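Local structure of TT1561 protein (1UF3) at residues Ala37-Asn41 against Phe153-Thr157. The protein is of unknown function but binds calcium ions and, as a member of the calcineurin superfamily, is probably a metal-dependent phosphoesterase. Sequence-based numbering, arbitrary orientation.
Sequences ALIGN and FLFHT
Ile-39 and Leu-154 meet in the core between two beta-sheets, which side chains fill. The short strand segments 37-39 and 153-155 differ in direction by 26°; their axes come no closer than 7.6 Å, too far for backbone pairing, so side chains bridge the gap. Packing is tightest where CD1 of Ile-39 presses on CG of Leu-154 at 3.5 Å, closer than usual carbon contact. The two branches of Ile-39 divide the work: CG1, set beside the backbone N (chi1 -53°), carries CD1 to the leucine, while CG2 lies 3.3 Å from the carbonyl O of Phe-155 and also touches CA of His-156. Ala-37 CB adds a looser touch, 4.3 Å from CD2 of Leu-154. Toward Gly-40 the packing slackens to a ring edge against a carbonyl, and here His-156 is partly exposed. With CG anti to the backbone N (chi1 177°), its ring is carried toward segment 37-41, where CD2 meets Gly-40 O at 3.2 Å, near the ring plane. The cis peptide bond after Gly-40 leads to Asn-41, whose backbone N, bonded to Asn-13 OD1, lies obliquely near that ring; its OD1 accepts from Gln-73 N. The nearest calcium ion noted is about 10 Å from the Asn-41 side chain, yet the position is consistent with the metal-site loops of the calcineurin-like metallophosphoesterase beta-sandwich, whose two mixed sheets here contribute strands 35-39 and 151-155.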
loop_
_atom_site.group_PDB
_atom_site.type_symbol
_atom_site.label_atom_id
_atom_site.label_comp_id
_atom_site.label_asym_id
_atom_site.label_seq_id
_atom_site.Cartn_x
_atom_site.Cartn_y
_atom_site.Cartn_z
ATOM N N ALA A 37 -18.675 13.821 -1.185
ATOM C CA ALA A 37 -19.964 14.122 -1.778
ATOM C C ALA A 37 -20.231 15.577 -1.421
ATOM O O ALA A 37 -20.120 15.969 -0.258
ATOM C CB ALA A 37 -21.044 13.219 -1.217
ATOM N N LEU A 38 -20.562 16.390 -2.416
ATOM C CA LEU A 38 -20.787 17.803 -2.141
ATOM C C LEU A 38 -22.047 18.342 -2.817
ATOM O O LEU A 38 -22.246 18.206 -4.033
ATOM C CB LEU A 38 -19.535 18.592 -2.543
ATOM C CG LEU A 38 -19.452 20.076 -2.178
ATOM C CD1 LEU A 38 -17.994 20.607 -2.260
ATOM C CD2 LEU A 38 -20.379 20.805 -3.105
ATOM N N ILE A 39 -22.906 18.934 -1.989
ATOM C CA ILE A 39 -24.184 19.489 -2.411
ATOM C C ILE A 39 -24.079 21.008 -2.543
ATOM O O ILE A 39 -23.482 21.645 -1.687
ATOM C CB ILE A 39 -25.290 19.175 -1.358
ATOM C CG1 ILE A 39 -25.341 17.670 -1.046
ATOM C CG2 ILE A 39 -26.635 19.601 -1.894
ATOM C CD1 ILE A 39 -25.854 16.817 -2.206
ATOM N N GLY A 40 -24.666 21.584 -3.595
ATOM C CA GLY A 40 -24.602 23.033 -3.775
ATOM C C GLY A 40 -25.347 23.788 -2.671
ATOM O O GLY A 40 -25.841 23.169 -1.735
ATOM N N ASN A 41 -25.438 25.115 -2.750
ATOM C CA ASN A 41 -24.872 25.923 -3.831
ATOM C C ASN A 41 -23.357 25.902 -3.788
ATOM O O ASN A 41 -22.756 26.196 -2.761
ATOM C CB ASN A 41 -25.329 27.395 -3.705
ATOM C CG ASN A 41 -26.835 27.543 -3.657
ATOM O OD1 ASN A 41 -27.540 27.200 -4.608
ATOM N ND2 ASN A 41 -27.342 28.062 -2.540
ATOM N N PHE A 153 -28.184 8.902 -3.259
ATOM C CA PHE A 153 -28.790 10.057 -3.909
ATOM C C PHE A 153 -28.265 11.364 -3.347
ATOM O O PHE A 153 -28.015 11.475 -2.158
ATOM C CB PHE A 153 -30.324 10.065 -3.722
ATOM C CG PHE A 153 -31.079 9.050 -4.557
ATOM C CD1 PHE A 153 -30.429 8.218 -5.474
ATOM C CD2 PHE A 153 -32.451 8.953 -4.440
ATOM C CE1 PHE A 153 -31.145 7.320 -6.247
ATOM C CE2 PHE A 153 -33.179 8.050 -5.217
ATOM C CZ PHE A 153 -32.529 7.237 -6.117
ATOM N N LEU A 154 -28.118 12.357 -4.215
ATOM C CA LEU A 154 -27.676 13.690 -3.794
ATOM C C LEU A 154 -28.753 14.678 -4.219
ATOM O O LEU A 154 -29.104 14.758 -5.383
ATOM C CB LEU A 154 -26.341 14.080 -4.448
ATOM C CG LEU A 154 -25.081 13.733 -3.655
ATOM C CD1 LEU A 154 -24.860 12.218 -3.697
ATOM C CD2 LEU A 154 -23.877 14.481 -4.233
ATOM N N PHE A 155 -29.313 15.410 -3.271
ATOM C CA PHE A 155 -30.342 16.400 -3.606
ATOM C C PHE A 155 -30.014 17.673 -2.848
ATOM O O PHE A 155 -29.343 17.650 -1.804
ATOM C CB PHE A 155 -31.741 16.021 -3.103
ATOM C CG PHE A 155 -32.306 14.781 -3.679
ATOM C CD1 PHE A 155 -32.694 13.736 -2.828
ATOM C CD2 PHE A 155 -32.584 14.694 -5.033
ATOM C CE1 PHE A 155 -33.360 12.640 -3.323
ATOM C CE2 PHE A 155 -33.243 13.606 -5.539
ATOM C CZ PHE A 155 -33.642 12.565 -4.676
ATOM N N HIS A 156 -30.508 18.787 -3.357
ATOM C CA HIS A 156 -30.300 20.001 -2.613
ATOM C C HIS A 156 -31.505 20.110 -1.653
ATOM O O HIS A 156 -31.347 20.355 -0.461
ATOM C CB HIS A 156 -30.256 21.213 -3.516
ATOM C CG HIS A 156 -30.117 22.488 -2.751
ATOM N ND1 HIS A 156 -31.204 23.164 -2.235
ATOM C CD2 HIS A 156 -29.018 23.134 -2.296
ATOM C CE1 HIS A 156 -30.775 24.173 -1.494
ATOM N NE2 HIS A 156 -29.452 24.174 -1.514
ATOM N N THR A 157 -32.688 19.884 -2.204
ATOM C CA THR A 157 -33.964 19.962 -1.516
ATOM C C THR A 157 -34.184 18.871 -0.464
ATOM O O THR A 157 -34.075 17.684 -0.758
ATOM C CB THR A 157 -35.076 19.908 -2.565
ATOM O OG1 THR A 157 -34.926 21.034 -3.438
ATOM C CG2 THR A 157 -36.470 19.925 -1.923
#